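Local coordinates for aldose 1-epimerase (Caenorhabditis elegans, PDB 1LUR), which probably interconverts the alpha and beta anomers of aldose sugars such as galactose, as an aldose 1-epimerase, at residues 105-113 and 124-133; 136-144 and 156-167. All coordinates share one frame; numbering follows the deposited sequence.

Interaction 1: residues 105-113 and 124-133; sequences NGLGYRKWE and FSVRANEQDD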
loop_
_atom_site.group_PDB
_atom_site.type_symbol
_atom_site.label_atom_id
_atom_site.label_comp_id
_atom_site.label_asym_id
_atom_site.label_seq_id
_atom_site.Cartn_x
_atom_site.Cartn_y
_atom_site.Cartn_z
ATOM N N ASN A 105 16.543 -4.781 2.197
ATOM C CA ASN A 105 16.463 -4.512 3.626
ATOM C C ASN A 105 15.552 -3.306 3.887
ATOM O O ASN A 105 15.768 -2.542 4.826
ATOM C CB ASN A 105 17.851 -4.275 4.232
ATOM C CG ASN A 105 17.861 -4.465 5.745
ATOM O OD1 ASN A 105 17.278 -5.417 6.258
ATOM N ND2 ASN A 105 18.532 -3.567 6.462
ATOM N N GLY A 106 14.540 -3.144 3.036
ATOM C CA GLY A 106 13.602 -2.043 3.191
ATOM C C GLY A 106 12.743 -2.311 4.420
ATOM O O GLY A 106 12.819 -3.397 5.011
ATOM N N LEU A 107 11.923 -1.337 4.806
ATOM C CA LEU A 107 11.061 -1.479 5.975
ATOM C C LEU A 107 10.143 -2.698 5.925
ATOM O O LEU A 107 9.858 -3.303 6.954
ATOM C CB LEU A 107 10.219 -0.207 6.167
ATOM C CG LEU A 107 10.990 1.117 6.240
ATOM C CD1 LEU A 107 10.020 2.249 6.561
ATOM C CD2 LEU A 107 12.086 1.044 7.311
ATOM N N GLY A 108 9.687 -3.059 4.732
ATOM C CA GLY A 108 8.808 -4.208 4.606
ATOM C C GLY A 108 9.487 -5.523 4.958
ATOM O O GLY A 108 8.810 -6.516 5.243
ATOM N N TYR A 109 10.818 -5.534 4.949
ATOM C CA TYR A 109 11.569 -6.750 5.269
ATOM C C TYR A 109 12.232 -6.718 6.631
ATOM O O TYR A 109 13.133 -7.511 6.900
ATOM C CB TYR A 109 12.643 -7.011 4.207
ATOM C CG TYR A 109 12.077 -7.352 2.856
ATOM C CD1 TYR A 109 11.343 -8.519 2.666
ATOM C CD2 TYR A 109 12.237 -6.489 1.775
ATOM C CE1 TYR A 109 10.776 -8.817 1.432
ATOM C CE2 TYR A 109 11.675 -6.778 0.538
ATOM C CZ TYR A 109 10.943 -7.945 0.375
ATOM O OH TYR A 109 10.361 -8.229 -0.839
ATOM N N ARG A 110 11.793 -5.813 7.495
ATOM C CA ARG A 110 12.391 -5.729 8.818
ATOM C C ARG A 110 11.392 -5.954 9.946
ATOM O O ARG A 110 10.192 -5.772 9.773
ATOM C CB ARG A 110 13.089 -4.383 8.973
ATOM C CG ARG A 110 14.197 -4.190 7.942
ATOM C CD ARG A 110 14.889 -2.877 8.136
ATOM N NE ARG A 110 15.433 -2.779 9.483
ATOM C CZ ARG A 110 15.896 -1.658 10.018
ATOM N NH1 ARG A 110 15.883 -0.533 9.312
ATOM N NH2 ARG A 110 16.362 -1.659 11.260
ATOM N N LYS A 111 11.906 -6.374 11.097
ATOM C CA LYS A 111 11.083 -6.635 12.265
ATOM C C LYS A 111 10.871 -5.344 13.049
ATOM O O LYS A 111 11.808 -4.796 13.634
ATOM C CB LYS A 111 11.761 -7.685 13.153
ATOM C CG LYS A 111 12.227 -8.928 12.394
ATOM C CD LYS A 111 12.765 -10.003 13.337
ATOM C CE LYS A 111 11.634 -10.679 14.095
ATOM N NZ LYS A 111 10.694 -11.346 13.146
ATOM N N TRP A 112 9.634 -4.857 13.049
ATOM C CA TRP A 112 9.297 -3.629 13.759
ATOM C C TRP A 112 9.007 -3.917 15.230
ATOM O O TRP A 112 8.594 -5.020 15.579
ATOM C CB TRP A 112 8.050 -2.991 13.153
ATOM C CG TRP A 112 8.192 -2.522 11.747
ATOM C CD1 TRP A 112 8.591 -3.258 10.666
ATOM C CD2 TRP A 112 7.861 -1.223 11.253
ATOM N NE1 TRP A 112 8.523 -2.489 9.520
ATOM C CE2 TRP A 112 8.075 -1.238 9.855
ATOM C CE3 TRP A 112 7.399 -0.047 11.854
ATOM C CZ2 TRP A 112 7.839 -0.120 9.052
ATOM C CZ3 TRP A 112 7.164 1.067 11.050
ATOM C CH2 TRP A 112 7.385 1.019 9.666
ATOM N N GLU A 113 9.211 -2.913 16.077
ATOM C CA GLU A 113 8.965 -3.048 17.511
ATOM C C GLU A 113 7.501 -2.718 17.793
ATOM O O GLU A 113 6.908 -1.885 17.112
ATOM C CB GLU A 113 9.840 -2.068 18.299
ATOM C CG GLU A 113 11.329 -2.356 18.244
ATOM C CD GLU A 113 11.722 -3.518 19.129
ATOM O OE1 GLU A 113 11.569 -3.397 20.363
ATOM O OE2 GLU A 113 12.180 -4.554 18.597
ATOM N N PHE A 124 3.547 0.175 15.634
ATOM C CA PHE A 124 4.857 -0.422 15.400
ATOM C C PHE A 124 5.852 0.696 15.153
ATOM O O PHE A 124 5.490 1.755 14.648
ATOM C CB PHE A 124 4.848 -1.313 14.156
ATOM C CG PHE A 124 3.865 -2.443 14.212
ATOM C CD1 PHE A 124 2.697 -2.401 13.462
ATOM C CD2 PHE A 124 4.121 -3.568 14.993
ATOM C CE1 PHE A 124 1.795 -3.464 13.483
ATOM C CE2 PHE A 124 3.228 -4.636 15.024
ATOM C CZ PHE A 124 2.061 -4.583 14.266
ATOM N N SER A 125 7.110 0.464 15.506
ATOM C CA SER A 125 8.128 1.480 15.297
ATOM C C SER A 125 9.394 0.800 14.796
ATOM O O SER A 125 9.619 -0.375 15.066
ATOM C CB SER A 125 8.416 2.234 16.594
ATOM O OG SER A 125 9.294 3.325 16.351
ATOM N N VAL A 126 10.200 1.538 14.043
ATOM C CA VAL A 126 11.443 1.004 13.503
ATOM C C VAL A 126 12.339 2.149 13.055
ATOM O O VAL A 126 11.857 3.230 12.712
ATOM C CB VAL A 126 11.177 0.070 12.299
ATOM C CG1 VAL A 126 10.734 0.881 11.086
ATOM C CG2 VAL A 126 12.428 -0.742 11.984
ATOM N N ARG A 127 13.645 1.915 13.072
ATOM C CA ARG A 127 14.600 2.929 12.663
ATOM C C ARG A 127 15.341 2.434 11.439
ATOM O O ARG A 127 15.561 1.234 11.279
ATOM C CB ARG A 127 15.610 3.206 13.780
ATOM C CG ARG A 127 15.029 3.863 15.008
ATOM C CD ARG A 127 16.075 3.916 16.119
ATOM N NE ARG A 127 15.607 4.668 17.274
ATOM C CZ ARG A 127 15.500 5.990 17.311
ATOM N NH1 ARG A 127 15.836 6.720 16.252
ATOM N NH2 ARG A 127 15.043 6.581 18.408
ATOM N N ALA A 128 15.735 3.366 10.581
ATOM C CA ALA A 128 16.457 3.023 9.368
ATOM C C ALA A 128 17.372 4.175 8.959
ATOM O O ALA A 128 16.986 5.339 9.036
ATOM C CB ALA A 128 15.467 2.712 8.243
ATOM N N ASN A 129 18.590 3.839 8.541
ATOM C CA ASN A 129 19.565 4.830 8.112
ATOM C C ASN A 129 20.249 4.334 6.845
ATOM O O ASN A 129 20.009 3.210 6.402
ATOM C CB ASN A 129 20.616 5.092 9.201
ATOM C CG ASN A 129 21.362 3.840 9.615
ATOM O OD1 ASN A 129 21.502 2.897 8.837
ATOM N ND2 ASN A 129 21.863 3.833 10.853
ATOM N N GLU A 130 21.115 5.163 6.269
ATOM C CA GLU A 130 21.811 4.776 5.049
ATOM C C GLU A 130 22.488 3.400 5.136
ATOM O O GLU A 130 22.477 2.652 4.159
ATOM C CB GLU A 130 22.833 5.856 4.654
ATOM C CG GLU A 130 23.459 5.652 3.266
ATOM C CD GLU A 130 24.439 6.758 2.885
ATOM O OE1 GLU A 130 24.665 7.655 3.723
ATOM O OE2 GLU A 130 24.982 6.730 1.750
ATOM N N GLN A 131 23.063 3.051 6.288
ATOM C CA GLN A 131 23.720 1.744 6.405
ATOM C C GLN A 131 22.751 0.585 6.257
ATOM O O GLN A 131 23.132 -0.488 5.795
ATOM C CB GLN A 131 24.451 1.585 7.743
ATOM C CG GLN A 131 25.821 2.225 7.805
ATOM C CD GLN A 131 25.785 3.592 8.447
ATOM O OE1 GLN A 131 25.288 3.750 9.569
ATOM N NE2 GLN A 131 26.320 4.591 7.751
ATOM N N ASP A 132 21.502 0.796 6.658
ATOM C CA ASP A 132 20.492 -0.250 6.560
ATOM C C ASP A 132 19.980 -0.484 5.147
ATOM O O ASP A 132 19.804 -1.631 4.731
ATOM C CB ASP A 132 19.265 0.072 7.424
ATOM C CG ASP A 132 19.576 0.129 8.895
ATOM O OD1 ASP A 132 20.125 -0.859 9.426
ATOM O OD2 ASP A 132 19.254 1.157 9.522
ATOM N N ASP A 133 19.750 0.598 4.406
ATOM C CA ASP A 133 19.232 0.467 3.048
ATOM C C ASP A 133 19.866 1.286 1.931
ATOM O O ASP A 133 19.356 1.292 0.811
ATOM C CB ASP A 133 17.747 0.786 3.085
ATOM C CG ASP A 133 17.467 2.129 3.749
ATOM O OD1 ASP A 133 18.320 3.036 3.624
ATOM O OD2 ASP A 133 16.404 2.286 4.384
HETATM O O HOH W 1 15.483 -0.132 6.200
HETATM O O HOH W 2 19.193 -3.437 9.121
#
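Val-126 lies between two flat groups of the loop 105-113. Val-126 CG1 sits over one face of the Trp-112 indole, 3.3 Å from the centroid of the six-membered ring and almost on the ring normal, a CH-pi contact; CG2, anti to the backbone N, is turned instead to the middle of one face of the Arg-110 guanidinium. Asp-132 lies over the opposite guanidinium face, its OD2 3.8 Å from Arg-110 NH1, a long salt bridge of charges alone. At the guanidinium edge Arg-110 NH1 gives Arg-127 O a short but bent, weak bond (2.7 Å, 127°), with Ala-128 CB alongside. The indole edge is fixed by Trp-112 NE1, which donates to Leu-107 O at 3.0 Å. Further along, Asn-105 ND2 donates to Asp-132 O (2.9 Å); the oxygen lies in the Asn-105 amide plane, whereas the nitrogen stands above the carbonyl plane. A water joins Asn-105 ND2 to Asp-132 OD1. Asn-129 and Asp-132 form the capping box that starts helix 130-133. At the other end Glu-113 and Ser-125 make an antiparallel hydrogen-bonded pair. There strand 113-118, outermost in its sheet, joins strand 121-129, while Trp-112 reaches Ile-141 and Val-143 of the next strand, 138-147.

Interaction 2: residues 136-144 and 156-167; sequences PGDAKIDVT and EHHATCDTPGLL
Asp-138 receives three hydrogen bonds from the turn that follows strand 156-160. Asp-138 OD1 takes Asp-162 N at 2.8 Å on the syn lone pair and Thr-163 N at 3.1 Å, also on the syn side but 35° out of the carboxylate plane. Asp-138 OD2 accepts Thr-163 OG1 at 2.9 Å from above that plane. With chi1 at 55°, Asp-138 CG stands between the backbone N and the carbonyl carbon, which swings the carboxylate over the turn. An alanine here would remove all three acceptor bonds and is likely to let the turn at Asp-162 and Thr-163 shift. Asp-162 OD2 is 4.4 Å from Asp-138 OD1, and a water donating to both, weakly to the latter, is likely to ease the like charges. Beyond it, strands 138-144 and 156-160 run antiparallel, with hydrogen-bonded pairs Lys-140 with Thr-160, Asp-142 with His-158 and Thr-144 with Glu-156. On the face bearing Lys-140 and Asp-142, Lys-140 NZ forms a salt bridge with Asp-142 OD1 (2.7 Å). On the other, Ile-141 CG1 packs against Ala-159 CB (3.9 Å) and also meets Leu-167 CD2, the two side chains running antiparallel to each other, while Val-143 CG2 lies beside His-157 CD2 (3.6 Å); His-157 ND1 bonds to Tyr-273. Pro-136 CG rests on Leu-166 at the open end, and Phe-84 of strand 81-84 touches both. This hairpin lies inside the large antiparallel sheet, strand 121-129 flanking it beside 138-147 and strand 327-337 beside 152-160.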
loop_
_atom_site.group_PDB
_atom_site.type_symbol
_atom_site.label_atom_id
_atom_site.label_comp_id
_atom_site.label_asym_id
_atom_site.label_seq_id
_atom_site.Cartn_x
_atom_site.Cartn_y
_atom_site.Cartn_z
ATOM N N PRO A 136 19.530 7.995 1.588
ATOM C CA PRO A 136 20.072 9.073 2.425
ATOM C C PRO A 136 19.475 9.244 3.812
ATOM O O PRO A 136 18.314 8.912 4.047
ATOM C CB PRO A 136 19.876 10.316 1.558
ATOM C CG PRO A 136 18.628 9.987 0.779
ATOM C CD PRO A 136 18.855 8.536 0.394
ATOM N N GLY A 137 20.302 9.746 4.728
ATOM C CA GLY A 137 19.885 9.984 6.100
ATOM C C GLY A 137 19.304 8.839 6.902
ATOM O O GLY A 137 19.593 7.673 6.660
ATOM N N ASP A 138 18.477 9.191 7.881
ATOM C CA ASP A 138 17.850 8.194 8.736
ATOM C C ASP A 138 16.413 8.588 9.050
ATOM O O ASP A 138 15.918 9.609 8.573
ATOM C CB ASP A 138 18.637 8.063 10.041
ATOM C CG ASP A 138 18.799 9.394 10.753
ATOM O OD1 ASP A 138 17.799 10.135 10.857
ATOM O OD2 ASP A 138 19.918 9.700 11.214
ATOM N N ALA A 139 15.751 7.772 9.862
ATOM C CA ALA A 139 14.378 8.052 10.232
ATOM C C ALA A 139 13.859 7.061 11.250
ATOM O O ALA A 139 14.256 5.894 11.265
ATOM C CB ALA A 139 13.483 8.024 8.997
ATOM N N LYS A 140 12.988 7.552 12.119
ATOM C CA LYS A 140 12.376 6.738 13.150
ATOM C C LYS A 140 10.943 6.714 12.634
ATOM O O LYS A 140 10.285 7.751 12.589
ATOM C CB LYS A 140 12.441 7.423 14.516
ATOM C CG LYS A 140 11.771 6.602 15.609
ATOM C CD LYS A 140 11.793 7.306 16.951
ATOM C CE LYS A 140 10.942 6.547 17.959
ATOM N NZ LYS A 140 9.522 6.458 17.519
ATOM N N ILE A 141 10.482 5.542 12.217
ATOM C CA ILE A 141 9.137 5.405 11.691
ATOM C C ILE A 141 8.178 4.669 12.612
ATOM O O ILE A 141 8.518 3.630 13.177
ATOM C CB ILE A 141 9.153 4.665 10.321
ATOM C CG1 ILE A 141 10.058 5.402 9.332
ATOM C CG2 ILE A 141 7.754 4.607 9.729
ATOM C CD1 ILE A 141 11.450 4.827 9.230
ATOM N N ASP A 142 6.974 5.222 12.745
ATOM C CA ASP A 142 5.935 4.643 13.580
ATOM C C ASP A 142 4.666 4.504 12.749
ATOM O O ASP A 142 4.219 5.461 12.118
ATOM C CB ASP A 142 5.675 5.531 14.801
ATOM C CG ASP A 142 6.711 5.334 15.892
ATOM O OD1 ASP A 142 7.921 5.499 15.615
ATOM O OD2 ASP A 142 6.313 5.008 17.032
ATOM N N VAL A 143 4.107 3.297 12.739
ATOM C CA VAL A 143 2.892 3.010 11.992
ATOM C C VAL A 143 1.834 2.446 12.931
ATOM O O VAL A 143 2.115 1.541 13.725
ATOM C CB VAL A 143 3.164 1.985 10.872
ATOM C CG1 VAL A 143 1.854 1.413 10.349
ATOM C CG2 VAL A 143 3.939 2.657 9.747
ATOM N N THR A 144 0.619 2.975 12.832
ATOM C CA THR A 144 -0.469 2.512 13.683
ATOM C C THR A 144 -1.668 2.030 12.888
ATOM O O THR A 144 -2.029 2.619 11.868
ATOM C CB THR A 144 -0.955 3.638 14.636
ATOM O OG1 THR A 144 0.143 4.119 15.420
ATOM C CG2 THR A 144 -2.053 3.107 15.575
ATOM N N GLU A 156 -2.022 5.021 10.153
ATOM C CA GLU A 156 -1.319 6.280 10.313
ATOM C C GLU A 156 0.149 6.011 10.062
ATOM O O GLU A 156 0.683 4.995 10.501
ATOM C CB GLU A 156 -1.478 6.820 11.724
ATOM C CG GLU A 156 -2.874 7.262 12.074
ATOM C CD GLU A 156 -3.022 7.488 13.560
ATOM O OE1 GLU A 156 -2.280 8.335 14.115
ATOM O OE2 GLU A 156 -3.872 6.811 14.173
ATOM N N HIS A 157 0.786 6.925 9.346
ATOM C CA HIS A 157 2.197 6.815 9.025
ATOM C C HIS A 157 2.857 8.056 9.619
ATOM O O HIS A 157 2.526 9.171 9.245
ATOM C CB HIS A 157 2.383 6.783 7.502
ATOM C CG HIS A 157 2.011 5.476 6.874
ATOM N ND1 HIS A 157 1.890 5.314 5.509
ATOM C CD2 HIS A 157 1.771 4.260 7.420
ATOM C CE1 HIS A 157 1.595 4.053 5.243
ATOM N NE2 HIS A 157 1.518 3.393 6.385
ATOM N N HIS A 158 3.773 7.855 10.560
ATOM C CA HIS A 158 4.463 8.964 11.199
ATOM C C HIS A 158 5.968 8.723 11.212
ATOM O O HIS A 158 6.413 7.579 11.216
ATOM C CB HIS A 158 3.970 9.122 12.643
ATOM C CG HIS A 158 4.721 10.155 13.425
ATOM N ND1 HIS A 158 4.524 11.511 13.255
ATOM C CD2 HIS A 158 5.686 10.031 14.368
ATOM C CE1 HIS A 158 5.335 12.175 14.059
ATOM N NE2 HIS A 158 6.051 11.300 14.745
ATOM N N ALA A 159 6.746 9.800 11.228
ATOM C CA ALA A 159 8.197 9.665 11.248
ATOM C C ALA A 159 8.934 10.968 11.508
ATOM O O ALA A 159 8.413 12.056 11.269
ATOM C CB ALA A 159 8.690 9.053 9.929
ATOM N N THR A 160 10.161 10.826 12.002
ATOM C CA THR A 160 11.040 11.946 12.307
ATOM C C THR A 160 12.444 11.481 11.928
ATOM O O THR A 160 12.659 10.290 11.668
ATOM C CB THR A 160 11.010 12.313 13.804
ATOM O OG1 THR A 160 11.329 11.161 14.588
ATOM C CG2 THR A 160 9.635 12.819 14.197
ATOM N N CYS A 161 13.397 12.405 11.884
ATOM C CA CYS A 161 14.768 12.044 11.531
ATOM C C CYS A 161 15.792 12.945 12.215
ATOM O O CYS A 161 15.465 14.030 12.702
ATOM C CB CYS A 161 14.976 12.144 10.021
ATOM S SG CYS A 161 14.964 13.854 9.418
ATOM N N ASP A 162 17.034 12.478 12.237
ATOM C CA ASP A 162 18.135 13.216 12.842
ATOM C C ASP A 162 18.991 13.721 11.695
ATOM O O ASP A 162 19.702 14.715 11.819
ATOM C CB ASP A 162 18.973 12.300 13.736
ATOM C CG ASP A 162 18.224 11.849 14.970
ATOM O OD1 ASP A 162 17.723 12.720 15.703
ATOM O OD2 ASP A 162 18.142 10.627 15.213
ATOM N N THR A 163 18.907 13.014 10.574
ATOM C CA THR A 163 19.659 13.348 9.373
ATOM C C THR A 163 18.685 13.420 8.191
ATOM O O THR A 163 17.812 12.562 8.052
ATOM C CB THR A 163 20.720 12.271 9.099
ATOM O OG1 THR A 163 21.440 12.005 10.309
ATOM C CG2 THR A 163 21.700 12.736 8.029
ATOM N N PRO A 164 18.827 14.449 7.333
ATOM C CA PRO A 164 17.984 14.678 6.152
ATOM C C PRO A 164 17.988 13.504 5.182
ATOM O O PRO A 164 19.033 12.930 4.899
ATOM C CB PRO A 164 18.604 15.915 5.507
ATOM C CG PRO A 164 19.324 16.588 6.619
ATOM C CD PRO A 164 19.904 15.449 7.400
ATOM N N GLY A 165 16.817 13.167 4.656
ATOM C CA GLY A 165 16.732 12.062 3.722
ATOM C C GLY A 165 15.398 12.049 3.003
ATOM O O GLY A 165 14.705 13.062 2.946
ATOM N N LEU A 166 15.040 10.895 2.460
ATOM C CA LEU A 166 13.782 10.749 1.742
ATOM C C LEU A 166 12.903 9.714 2.438
ATOM O O LEU A 166 13.405 8.739 2.986
ATOM C CB LEU A 166 14.059 10.297 0.297
ATOM C CG LEU A 166 14.927 11.187 -0.603
ATOM C CD1 LEU A 166 15.419 10.400 -1.805
ATOM C CD2 LEU A 166 14.124 12.407 -1.053
ATOM N N LEU A 167 11.593 9.944 2.444
ATOM C CA LEU A 167 10.664 9.007 3.066
ATOM C C LEU A 167 9.306 9.116 2.380
ATOM O O LEU A 167 8.653 10.170 2.389
ATOM C CB LEU A 167 10.510 9.249 4.574
ATOM C CG LEU A 167 9.829 8.074 5.305
ATOM C CD1 LEU A 167 10.813 6.922 5.455
ATOM C CD2 LEU A 167 9.336 8.509 6.674
HETATM O O HOH W 3 16.155 8.364 2.396
HETATM O O HOH W 4 16.013 9.175 13.477
#

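How the interactions relate
Interactions 1 and 2 are consecutive along the chain, and their centres lie about 10 Å apart. Strands 121-129 and 138-147 are neighbours in one antiparallel sheet, so interaction 1 borders the hairpin of interaction 2: Ile-141 N lies 2.7 Å from Val-126 O, a probable hydrogen bond. Ser-125 OG is likewise 2.7 Å from Asp-142 OD1, which ties Ser-125 to the carboxylate already paired with Lys-140. Helix 130-133 leads from the first strand toward the second, and Arg-72 meets both contacts, in a salt bridge with Asp-133 and weakly at Pro-136 and Gly-137. Together they take in one end of the large antiparallel sheet, from outermost strand 113-118 to strand 152-160, with both centres about 17 Å from that of the chain.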